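Local coordinates for pesticidal crystal protein Cry4Aa (Bacillus thuringiensis, PDB 2C9K) that promotes colloid-osmotic lysis of insect midgut epithelial cells after binding to them, as a mosquito-larvicidal delta-endotoxin, at residues L3-I8 and S48-Q53; D42-W47 and I73-F78; T199-G204 and N226-K231; M232-L237 and R261-V266. One frame throughout, in Å; residues are numbered along the deposited sequence.

Interaction 1: residues L3-I8 and S48-Q53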
# COMPACT_ATOMS: atom_id res chain seq x y z
N LEU A 3 14.85 -2.93 5.84
CA LEU A 3 15.28 -2.80 4.45
C LEU A 3 14.42 -1.69 3.83
O LEU A 3 13.27 -1.93 3.46
CB LEU A 3 15.07 -4.13 3.72
CG LEU A 3 15.73 -4.31 2.35
CD1 LEU A 3 17.01 -3.48 2.24
CD2 LEU A 3 16.03 -5.80 2.13
N SER A 4 14.99 -0.49 3.74
CA SER A 4 14.28 0.68 3.24
C SER A 4 14.07 0.83 1.74
O SER A 4 13.32 1.70 1.32
CB SER A 4 14.95 1.95 3.76
OG SER A 4 16.26 2.09 3.23
N ALA A 5 14.71 0.00 0.93
CA ALA A 5 14.53 0.12 -0.51
C ALA A 5 13.05 -0.04 -0.89
O ALA A 5 12.52 0.73 -1.68
CB ALA A 5 15.37 -0.91 -1.24
N TYR A 6 12.40 -1.05 -0.31
CA TYR A 6 10.99 -1.31 -0.57
C TYR A 6 10.19 -0.02 -0.49
O TYR A 6 9.54 0.39 -1.46
CB TYR A 6 10.43 -2.30 0.46
CG TYR A 6 11.01 -3.70 0.40
CD1 TYR A 6 10.98 -4.53 1.52
CD2 TYR A 6 11.56 -4.21 -0.78
CE1 TYR A 6 11.48 -5.82 1.48
CE2 TYR A 6 12.07 -5.50 -0.84
CZ TYR A 6 12.03 -6.30 0.30
OH TYR A 6 12.55 -7.58 0.26
N THR A 7 10.23 0.63 0.67
CA THR A 7 9.50 1.86 0.87
C THR A 7 10.06 3.07 0.11
O THR A 7 9.30 4.00 -0.19
CB THR A 7 9.39 2.20 2.37
OG1 THR A 7 10.66 2.05 3.00
CG2 THR A 7 8.38 1.28 3.05
N ILE A 8 11.35 3.07 -0.22
CA ILE A 8 11.92 4.20 -0.98
C ILE A 8 11.58 4.10 -2.47
O ILE A 8 11.19 5.08 -3.10
CB ILE A 8 13.46 4.28 -0.87
CG1 ILE A 8 13.88 4.66 0.55
CG2 ILE A 8 13.98 5.31 -1.87
CD1 ILE A 8 15.37 4.57 0.78
N SER A 48 20.12 -10.43 -3.26
CA SER A 48 20.38 -11.49 -2.28
C SER A 48 19.62 -11.12 -1.02
O SER A 48 18.88 -11.93 -0.48
CB SER A 48 21.87 -11.58 -1.97
OG SER A 48 22.59 -12.04 -3.09
N ASP A 49 19.81 -9.88 -0.57
CA ASP A 49 19.12 -9.41 0.63
C ASP A 49 17.61 -9.57 0.46
O ASP A 49 16.93 -10.01 1.38
CB ASP A 49 19.46 -7.95 0.90
CG ASP A 49 20.92 -7.75 1.22
OD1 ASP A 49 21.53 -8.68 1.79
OD2 ASP A 49 21.45 -6.67 0.91
N PHE A 50 17.10 -9.20 -0.71
CA PHE A 50 15.67 -9.33 -0.95
C PHE A 50 15.24 -10.79 -0.86
O PHE A 50 14.24 -11.11 -0.23
CB PHE A 50 15.29 -8.76 -2.33
CG PHE A 50 15.28 -7.25 -2.41
CD1 PHE A 50 14.72 -6.61 -3.51
CD2 PHE A 50 15.84 -6.48 -1.39
CE1 PHE A 50 14.73 -5.22 -3.61
CE2 PHE A 50 15.85 -5.09 -1.48
CZ PHE A 50 15.30 -4.46 -2.59
N ILE A 51 16.01 -11.67 -1.49
CA ILE A 51 15.69 -13.10 -1.48
C ILE A 51 15.92 -13.75 -0.11
O ILE A 51 15.09 -14.51 0.38
CB ILE A 51 16.50 -13.87 -2.55
CG1 ILE A 51 16.24 -13.27 -3.93
CG2 ILE A 51 16.10 -15.33 -2.56
CD1 ILE A 51 16.97 -13.99 -5.02
N THR A 52 17.06 -13.45 0.50
CA THR A 52 17.36 -14.02 1.79
C THR A 52 16.31 -13.62 2.82
O THR A 52 15.84 -14.46 3.59
CB THR A 52 18.74 -13.56 2.27
OG1 THR A 52 19.73 -14.00 1.34
CG2 THR A 52 19.05 -14.13 3.64
N GLN A 53 15.93 -12.35 2.82
CA GLN A 53 14.94 -11.87 3.78
C GLN A 53 13.59 -12.56 3.59
O GLN A 53 12.94 -12.93 4.56
CB GLN A 53 14.76 -10.35 3.68
CG GLN A 53 13.92 -9.78 4.83
CD GLN A 53 13.79 -8.27 4.80
OE1 GLN A 53 13.21 -7.67 5.70
NE2 GLN A 53 14.31 -7.65 3.75
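Y6 and F50 meet with their rings stepped past each other, joining the N-terminal helix 5-16 to helix 46-58 in the helical domain of this delta-endotoxin. In F50, chi1 -75° puts CG beside the backbone N, and the ring meets Y6, A5 and L3. Over the centre of one face lies Y6 CE2, 3.6 Å above the plane. The two rings are tilted at 49°, with centroids 4.8 Å apart. Because the side chains run in opposite directions, the Y6 hydroxyl ends up near the start of the F50 side chain, its OH 3.8 Å from F50 CA. A5 meets the same ring differently: its CB sits at the edge, in the ring plane. L3 arrives from the chain just before the helix, crossing F50 at about a right angle. Its CG is anti to the backbone N (chi1 -167°), and its CD2 branch also approaches D49 CB. S141, S142 and Q145 of helix 140-164 pack on F50 as well. The CD2 methyl of L3 closes the apolar group obliquely to the ring, with L3 CD2 3.6 Å from F50 CD2.

Interaction 2: residues D42-W47 and I73-F78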
# COMPACT_ATOMS: atom_id res chain seq x y z
N ASP A 42 27.25 -3.31 -10.49
CA ASP A 42 26.82 -4.64 -10.91
C ASP A 42 27.41 -5.75 -10.04
O ASP A 42 27.55 -6.89 -10.48
CB ASP A 42 27.20 -4.89 -12.37
CG ASP A 42 28.69 -4.88 -12.60
OD1 ASP A 42 29.12 -5.32 -13.70
OD2 ASP A 42 29.44 -4.44 -11.70
N GLN A 43 27.75 -5.41 -8.80
CA GLN A 43 28.30 -6.38 -7.86
C GLN A 43 27.70 -6.14 -6.48
O GLN A 43 28.37 -6.31 -5.45
CB GLN A 43 29.83 -6.29 -7.82
CG GLN A 43 30.37 -4.97 -7.29
CD GLN A 43 31.89 -4.93 -7.28
OE1 GLN A 43 32.50 -3.97 -6.81
NE2 GLN A 43 32.52 -5.99 -7.80
N SER A 44 26.44 -5.74 -6.47
CA SER A 44 25.72 -5.47 -5.23
C SER A 44 25.10 -6.76 -4.69
O SER A 44 25.19 -7.81 -5.32
CB SER A 44 24.60 -4.45 -5.50
OG SER A 44 25.07 -3.31 -6.20
N ASN A 45 24.48 -6.66 -3.52
CA ASN A 45 23.83 -7.81 -2.90
C ASN A 45 22.38 -7.49 -2.58
O ASN A 45 21.77 -8.11 -1.71
CB ASN A 45 24.56 -8.21 -1.63
CG ASN A 45 26.01 -8.56 -1.88
OD1 ASN A 45 26.32 -9.43 -2.70
ND2 ASN A 45 26.91 -7.89 -1.18
N THR A 46 21.83 -6.52 -3.30
CA THR A 46 20.45 -6.10 -3.11
C THR A 46 19.47 -7.25 -3.30
O THR A 46 18.63 -7.51 -2.43
CB THR A 46 20.09 -4.94 -4.07
OG1 THR A 46 20.98 -3.83 -3.85
CG2 THR A 46 18.66 -4.46 -3.83
N TRP A 47 19.58 -7.96 -4.42
CA TRP A 47 18.70 -9.09 -4.72
C TRP A 47 18.89 -10.24 -3.73
O TRP A 47 17.94 -10.94 -3.39
CB TRP A 47 18.95 -9.58 -6.15
CG TRP A 47 19.02 -8.45 -7.12
CD1 TRP A 47 19.99 -8.23 -8.04
CD2 TRP A 47 18.12 -7.34 -7.22
NE1 TRP A 47 19.76 -7.05 -8.71
CE2 TRP A 47 18.62 -6.49 -8.22
CE3 TRP A 47 16.94 -6.98 -6.55
CZ2 TRP A 47 17.98 -5.29 -8.58
CZ3 TRP A 47 16.30 -5.79 -6.91
CH2 TRP A 47 16.83 -4.96 -7.91
N ILE A 73 22.23 -12.37 -12.18
CA ILE A 73 21.43 -12.08 -13.36
C ILE A 73 20.77 -10.70 -13.38
O ILE A 73 20.81 -10.00 -14.39
CB ILE A 73 20.30 -13.13 -13.54
CG1 ILE A 73 20.91 -14.52 -13.72
CG2 ILE A 73 19.44 -12.77 -14.75
CD1 ILE A 73 19.88 -15.63 -13.92
N LEU A 74 20.15 -10.32 -12.27
CA LEU A 74 19.48 -9.03 -12.17
C LEU A 74 20.44 -7.87 -11.97
O LEU A 74 20.04 -6.71 -12.08
CB LEU A 74 18.44 -9.07 -11.04
CG LEU A 74 16.98 -9.39 -11.41
CD1 LEU A 74 16.88 -10.04 -12.77
CD2 LEU A 74 16.40 -10.29 -10.35
N ASN A 75 21.69 -8.17 -11.67
CA ASN A 75 22.70 -7.14 -11.47
C ASN A 75 23.29 -6.71 -12.82
O ASN A 75 24.28 -5.98 -12.87
CB ASN A 75 23.80 -7.63 -10.53
CG ASN A 75 23.61 -7.15 -9.10
OD1 ASN A 75 22.49 -6.83 -8.69
ND2 ASN A 75 24.70 -7.10 -8.33
N ARG A 76 22.67 -7.16 -13.90
CA ARG A 76 23.10 -6.81 -15.24
C ARG A 76 22.38 -5.54 -15.63
O ARG A 76 22.91 -4.73 -16.40
CB ARG A 76 22.73 -7.90 -16.24
CG ARG A 76 23.48 -9.20 -16.07
CD ARG A 76 22.87 -10.23 -17.00
NE ARG A 76 23.46 -11.55 -16.83
CZ ARG A 76 22.89 -12.67 -17.29
NH1 ARG A 76 21.73 -12.60 -17.92
NH2 ARG A 76 23.49 -13.84 -17.11
N SER A 77 21.18 -5.37 -15.11
CA SER A 77 20.38 -4.19 -15.41
C SER A 77 21.15 -2.92 -15.08
O SER A 77 20.90 -1.87 -15.66
CB SER A 77 19.06 -4.22 -14.62
OG SER A 77 18.22 -5.29 -15.03
N PHE A 78 22.10 -3.02 -14.15
CA PHE A 78 22.86 -1.83 -13.78
C PHE A 78 23.51 -1.16 -14.98
O PHE A 78 23.30 0.02 -15.23
CB PHE A 78 23.93 -2.16 -12.75
CG PHE A 78 24.80 -0.99 -12.40
CD1 PHE A 78 24.24 0.14 -11.79
CD2 PHE A 78 26.15 -0.97 -12.72
CE1 PHE A 78 25.02 1.27 -11.52
CE2 PHE A 78 26.94 0.15 -12.45
CZ PHE A 78 26.37 1.27 -11.85
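D42 meets both N75 and F78 where helix 64-74 gives way to helix 77-89. Its CB comes to 3.2 Å from N75 O, while its backbone N lies 3.4 Å from F78 CD2, oblique to that ring. The CB of Q43 points away from the other segment, and S44 then passes close to the N75 amide. N75 ND2 donates a weak, bent hydrogen bond to S44 O, 3.1 Å long with an angle of 133° at the hydrogen. That carbonyl also accepts from N71 ND2, and S44 OG is hydrogen-bonded with A40 N and Q41 O. Over the W47 indole that follows, T46 CG2 and L74 CB lie on opposite faces, each offset toward the rim. The latter is a CH-pi contact, with L74 CB 3.6 Å from the centroid of the five-membered ring. N75 OD1 approaches W47 NE1 to 2.7 Å. In the surrounding bundle of the N-terminal domain, helix 140-164 packs on W47 and L74 through S142, while helix 103-123 receives I73, L74 and S77.

Interaction 3: residues T199-G204 and N226-K231; sequences TTYKKG and NTYRTK
Two tyrosines, Y201 and Y228, interleave between antiparallel helices in the N-terminal helical domain of the toxin, a buried helix-helix contact that joins helix 183-208 to helix 222-240. The local axes approach to 11.0 Å and their directions differ by 159°, a separation bridged by the long aromatic side chains. Both tyrosine CG atoms are anti to the backbone N; the rings slide past each other in opposite directions. Their planes are nearly parallel, 11° apart, but so far displaced that the rings barely overlap; the centroids are 5.7 Å apart and the touch is between Y201 CE1 and Y228 CE2. The far end of Y228 comes to rest against the backbone of the opposing helix. There its OH lies 3.7 Å from G204 CA, a residue with no side chain to intervene, and Y201 O sits at the ring edge, in plane; the hydroxyl makes at most a long, weak bond to this oxygen. In the other direction, Y201 OH packs against the aliphatic part of R229, 3.4 Å from its CG. The R229 chain then bends at chi3, and its guanidinium turns back within its own helix: NH2 gives N226 OD1 a nearly straight bond (168°) on an in-plane lone pair, while NH1 forms a salt bridge with E283. L205 and I208 of helix 183-208 also cover Y228, M232 and L237 of helix 222-240 cover Y201, and strand 262-267 runs beside N226 and T230.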
# COMPACT_ATOMS: atom_id res chain seq x y z
N THR A 199 -0.42 -12.97 -8.81
CA THR A 199 -0.53 -14.43 -8.81
C THR A 199 0.51 -15.04 -7.88
O THR A 199 0.18 -15.80 -6.96
CB THR A 199 -0.30 -15.03 -10.23
OG1 THR A 199 -1.44 -14.78 -11.05
CG2 THR A 199 -0.06 -16.51 -10.15
N THR A 200 1.77 -14.70 -8.13
CA THR A 200 2.89 -15.21 -7.35
C THR A 200 2.76 -14.83 -5.88
O THR A 200 3.06 -15.63 -4.99
CB THR A 200 4.21 -14.67 -7.90
OG1 THR A 200 4.28 -14.97 -9.30
CG2 THR A 200 5.40 -15.32 -7.20
N TYR A 201 2.31 -13.60 -5.64
CA TYR A 201 2.12 -13.11 -4.28
C TYR A 201 1.15 -14.02 -3.54
O TYR A 201 1.35 -14.30 -2.35
CB TYR A 201 1.56 -11.68 -4.29
CG TYR A 201 1.08 -11.24 -2.93
CD1 TYR A 201 1.95 -11.21 -1.84
CD2 TYR A 201 -0.27 -10.96 -2.70
CE1 TYR A 201 1.50 -10.92 -0.57
CE2 TYR A 201 -0.74 -10.68 -1.43
CZ TYR A 201 0.15 -10.66 -0.37
OH TYR A 201 -0.30 -10.39 0.91
N LYS A 202 0.11 -14.47 -4.22
CA LYS A 202 -0.87 -15.34 -3.59
C LYS A 202 -0.36 -16.79 -3.46
O LYS A 202 -0.80 -17.53 -2.57
CB LYS A 202 -2.20 -15.27 -4.34
CG LYS A 202 -2.81 -13.89 -4.26
CD LYS A 202 -4.18 -13.80 -4.88
CE LYS A 202 -4.76 -12.39 -4.67
NZ LYS A 202 -6.13 -12.19 -5.25
N LYS A 203 0.56 -17.19 -4.32
CA LYS A 203 1.10 -18.54 -4.23
C LYS A 203 1.88 -18.64 -2.94
O LYS A 203 1.90 -19.70 -2.31
CB LYS A 203 2.03 -18.85 -5.41
CG LYS A 203 1.29 -19.26 -6.67
CD LYS A 203 2.23 -19.77 -7.74
CE LYS A 203 1.46 -20.24 -8.97
NZ LYS A 203 2.36 -20.65 -10.08
N GLY A 204 2.51 -17.53 -2.56
CA GLY A 204 3.28 -17.50 -1.33
C GLY A 204 2.36 -17.47 -0.13
O GLY A 204 2.57 -18.19 0.86
N ASN A 226 1.25 -13.08 8.26
CA ASN A 226 1.17 -11.63 8.36
C ASN A 226 2.47 -10.92 7.99
O ASN A 226 2.44 -9.87 7.35
CB ASN A 226 0.74 -11.26 9.78
CG ASN A 226 0.52 -9.77 9.94
OD1 ASN A 226 -0.43 -9.21 9.39
ND2 ASN A 226 1.41 -9.12 10.69
N THR A 227 3.61 -11.47 8.39
CA THR A 227 4.89 -10.84 8.08
C THR A 227 5.11 -10.81 6.57
O THR A 227 5.47 -9.78 6.00
CB THR A 227 6.06 -11.60 8.75
OG1 THR A 227 5.88 -11.60 10.16
CG2 THR A 227 7.39 -10.93 8.43
N TYR A 228 4.89 -11.94 5.93
CA TYR A 228 5.06 -12.04 4.49
C TYR A 228 4.20 -11.01 3.75
O TYR A 228 4.60 -10.48 2.72
CB TYR A 228 4.70 -13.45 4.03
CG TYR A 228 4.73 -13.61 2.54
CD1 TYR A 228 5.94 -13.65 1.85
CD2 TYR A 228 3.55 -13.71 1.82
CE1 TYR A 228 5.96 -13.80 0.47
CE2 TYR A 228 3.56 -13.85 0.44
CZ TYR A 228 4.77 -13.90 -0.22
OH TYR A 228 4.75 -14.07 -1.59
N ARG A 229 3.01 -10.74 4.30
CA ARG A 229 2.06 -9.79 3.73
C ARG A 229 2.55 -8.36 3.88
O ARG A 229 2.48 -7.55 2.96
CB ARG A 229 0.69 -9.96 4.40
CG ARG A 229 -0.35 -8.92 3.99
CD ARG A 229 -1.73 -9.28 4.51
NE ARG A 229 -1.78 -9.36 5.97
CZ ARG A 229 -2.77 -9.93 6.65
NH1 ARG A 229 -3.79 -10.47 6.00
NH2 ARG A 229 -2.72 -9.97 7.97
N THR A 230 3.05 -8.04 5.07
CA THR A 230 3.55 -6.71 5.33
C THR A 230 4.78 -6.41 4.49
O THR A 230 4.89 -5.33 3.91
CB THR A 230 3.89 -6.55 6.81
OG1 THR A 230 2.70 -6.76 7.59
CG2 THR A 230 4.45 -5.17 7.09
N LYS A 231 5.71 -7.36 4.41
CA LYS A 231 6.93 -7.15 3.63
C LYS A 231 6.64 -7.07 2.14
O LYS A 231 7.15 -6.18 1.47
CB LYS A 231 7.94 -8.28 3.89
CG LYS A 231 8.24 -8.55 5.36
CD LYS A 231 8.73 -7.30 6.07
CE LYS A 231 8.70 -7.47 7.59
NZ LYS A 231 9.81 -8.31 8.15

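Interaction 4: residues M232-L237 and R261-V266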
# COMPACT_ATOMS: atom_id res chain seq x y z
N MET A 232 5.83 -7.99 1.63
CA MET A 232 5.50 -8.01 0.21
C MET A 232 4.57 -6.88 -0.22
O MET A 232 4.59 -6.46 -1.37
CB MET A 232 4.88 -9.36 -0.17
CG MET A 232 5.85 -10.52 -0.07
SD MET A 232 7.37 -10.27 -1.04
CE MET A 232 8.48 -9.66 0.19
N THR A 233 3.74 -6.39 0.69
CA THR A 233 2.87 -5.30 0.32
C THR A 233 3.73 -4.08 0.02
O THR A 233 3.54 -3.41 -0.99
CB THR A 233 1.88 -4.95 1.43
OG1 THR A 233 0.87 -5.96 1.49
CG2 THR A 233 1.24 -3.59 1.17
N THR A 234 4.69 -3.80 0.90
CA THR A 234 5.57 -2.66 0.73
C THR A 234 6.60 -2.87 -0.37
O THR A 234 7.19 -1.91 -0.86
CB THR A 234 6.32 -2.34 2.03
OG1 THR A 234 7.26 -3.38 2.31
CG2 THR A 234 5.36 -2.25 3.18
N ALA A 235 6.83 -4.13 -0.76
CA ALA A 235 7.80 -4.41 -1.81
C ALA A 235 7.14 -4.56 -3.17
O ALA A 235 7.47 -3.85 -4.11
CB ALA A 235 8.59 -5.68 -1.47
N VAL A 236 6.17 -5.45 -3.26
CA VAL A 236 5.49 -5.68 -4.53
C VAL A 236 4.16 -4.94 -4.71
O VAL A 236 4.08 -4.00 -5.49
CB VAL A 236 5.26 -7.18 -4.75
CG1 VAL A 236 4.71 -7.44 -6.15
CG2 VAL A 236 6.57 -7.92 -4.53
N LEU A 237 3.12 -5.36 -4.00
CA LEU A 237 1.80 -4.76 -4.14
C LEU A 237 1.76 -3.23 -4.23
O LEU A 237 1.02 -2.68 -5.05
CB LEU A 237 0.88 -5.24 -3.02
CG LEU A 237 0.83 -6.76 -2.82
CD1 LEU A 237 -0.32 -7.12 -1.90
CD2 LEU A 237 0.68 -7.45 -4.16
N ARG A 261 -4.30 0.86 1.61
CA ARG A 261 -4.23 -0.39 2.37
C ARG A 261 -3.56 -0.29 3.75
O ARG A 261 -2.69 0.56 3.98
CB ARG A 261 -3.49 -1.45 1.56
CG ARG A 261 -1.96 -1.41 1.73
CD ARG A 261 -1.37 -0.08 1.30
NE ARG A 261 0.09 -0.07 1.38
CZ ARG A 261 0.77 0.17 2.50
NH1 ARG A 261 0.13 0.43 3.63
NH2 ARG A 261 2.10 0.15 2.47
N GLU A 262 -3.94 -1.18 4.66
CA GLU A 262 -3.33 -1.23 5.99
C GLU A 262 -2.41 -2.44 6.09
O GLU A 262 -2.61 -3.44 5.41
CB GLU A 262 -4.38 -1.38 7.10
CG GLU A 262 -5.15 -0.11 7.47
CD GLU A 262 -6.02 -0.27 8.71
OE1 GLU A 262 -6.93 -1.12 8.71
OE2 GLU A 262 -5.79 0.46 9.69
N ILE A 263 -1.38 -2.33 6.93
CA ILE A 263 -0.47 -3.45 7.16
C ILE A 263 -0.28 -3.49 8.67
O ILE A 263 -0.41 -2.48 9.34
CB ILE A 263 0.87 -3.29 6.41
CG1 ILE A 263 1.60 -2.03 6.86
CG2 ILE A 263 0.62 -3.31 4.91
CD1 ILE A 263 2.95 -1.86 6.19
N TYR A 264 0.03 -4.67 9.20
CA TYR A 264 0.16 -4.83 10.65
C TYR A 264 1.46 -5.44 11.13
O TYR A 264 2.07 -6.26 10.45
CB TYR A 264 -0.99 -5.72 11.18
CG TYR A 264 -2.38 -5.39 10.66
CD1 TYR A 264 -2.74 -5.70 9.35
CD2 TYR A 264 -3.32 -4.77 11.47
CE1 TYR A 264 -4.01 -5.41 8.88
CE2 TYR A 264 -4.60 -4.47 11.01
CZ TYR A 264 -4.94 -4.80 9.70
OH TYR A 264 -6.20 -4.50 9.22
N GLN A 265 1.87 -5.02 12.32
CA GLN A 265 3.07 -5.54 12.97
C GLN A 265 2.49 -6.07 14.28
O GLN A 265 1.57 -5.48 14.83
CB GLN A 265 4.07 -4.40 13.21
CG GLN A 265 4.60 -3.76 11.93
CD GLN A 265 5.61 -2.63 12.18
OE1 GLN A 265 5.46 -1.84 13.11
NE2 GLN A 265 6.62 -2.54 11.32
N VAL A 266 3.00 -7.19 14.79
CA VAL A 266 2.42 -7.74 16.01
C VAL A 266 3.34 -7.87 17.24
O VAL A 266 4.56 -7.96 17.13
CB VAL A 266 1.72 -9.11 15.71
CG1 VAL A 266 2.06 -9.57 14.31
CG2 VAL A 266 2.09 -10.15 16.74
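T233 and R261 reach toward each other tip to tip, the threonine methyl lying over one face of the guanidinium with T233 CG2 3.7 Å from R261 NE. I263 CG2 packs over the same face, offset toward the rim, and also meets T233 CG2 at 3.8 Å, so the threonine, the arginine and the isoleucine form one compact group. T234 adds a second methyl: its CG2 is 3.9 Å from I263 CD1 and lies obliquely to the guanidinium, crossing both side chains at about a right angle. The contact is thus made of carbon branches and a flat cation. In T233, CG2 is anti to the backbone N, which presents the methyl to the strand, while OG1 turns back to bond R229 O. T234 OG1 is likewise engaged by its own helix, chiefly through K231 O. I263 CG1 lies between the backbone N and the carbonyl carbon (chi1 60°), and the chain runs on to CD1 at T234. Outside the two segments, R261 NH2 forms a salt bridge with D238 and a hydrogen bond with H432; the former would be expected to offset its charge. The helix itself widens here into a pi-type turn, with M232 O accepting from both V236 N and L237 N. Helix 222-240, the last of the N-terminal domain, is thereby laid against strand 262-267, an outer strand of the antiparallel sheet it forms with strands 450-457 and 432-440, while Y201 of helix 183-208 packs on M232 and L237 of the same helix.

From the N terminus, interaction 1 closes the first loop by returning helix 46-58 to helix 5-16. Interaction 2 opens just before that closure and ends at residues 73-78, so the two cross, sharing helix 46-58. Interactions 3 and 4 follow in series: one closes the connection between helices 183-208 and 222-240, the other carries helix 222-240 on to strand 262-267 of the next domain. These two touch directly, with Y264 O near both N226 ND2 and T230 OG1. Interaction 1 touches interactions 3 and 4, Y6 packing on A235 of the latter, while interaction 2 only adjoins it in sequence. Interaction 2 lies farther out, about 25 Å from interaction 4 between centres.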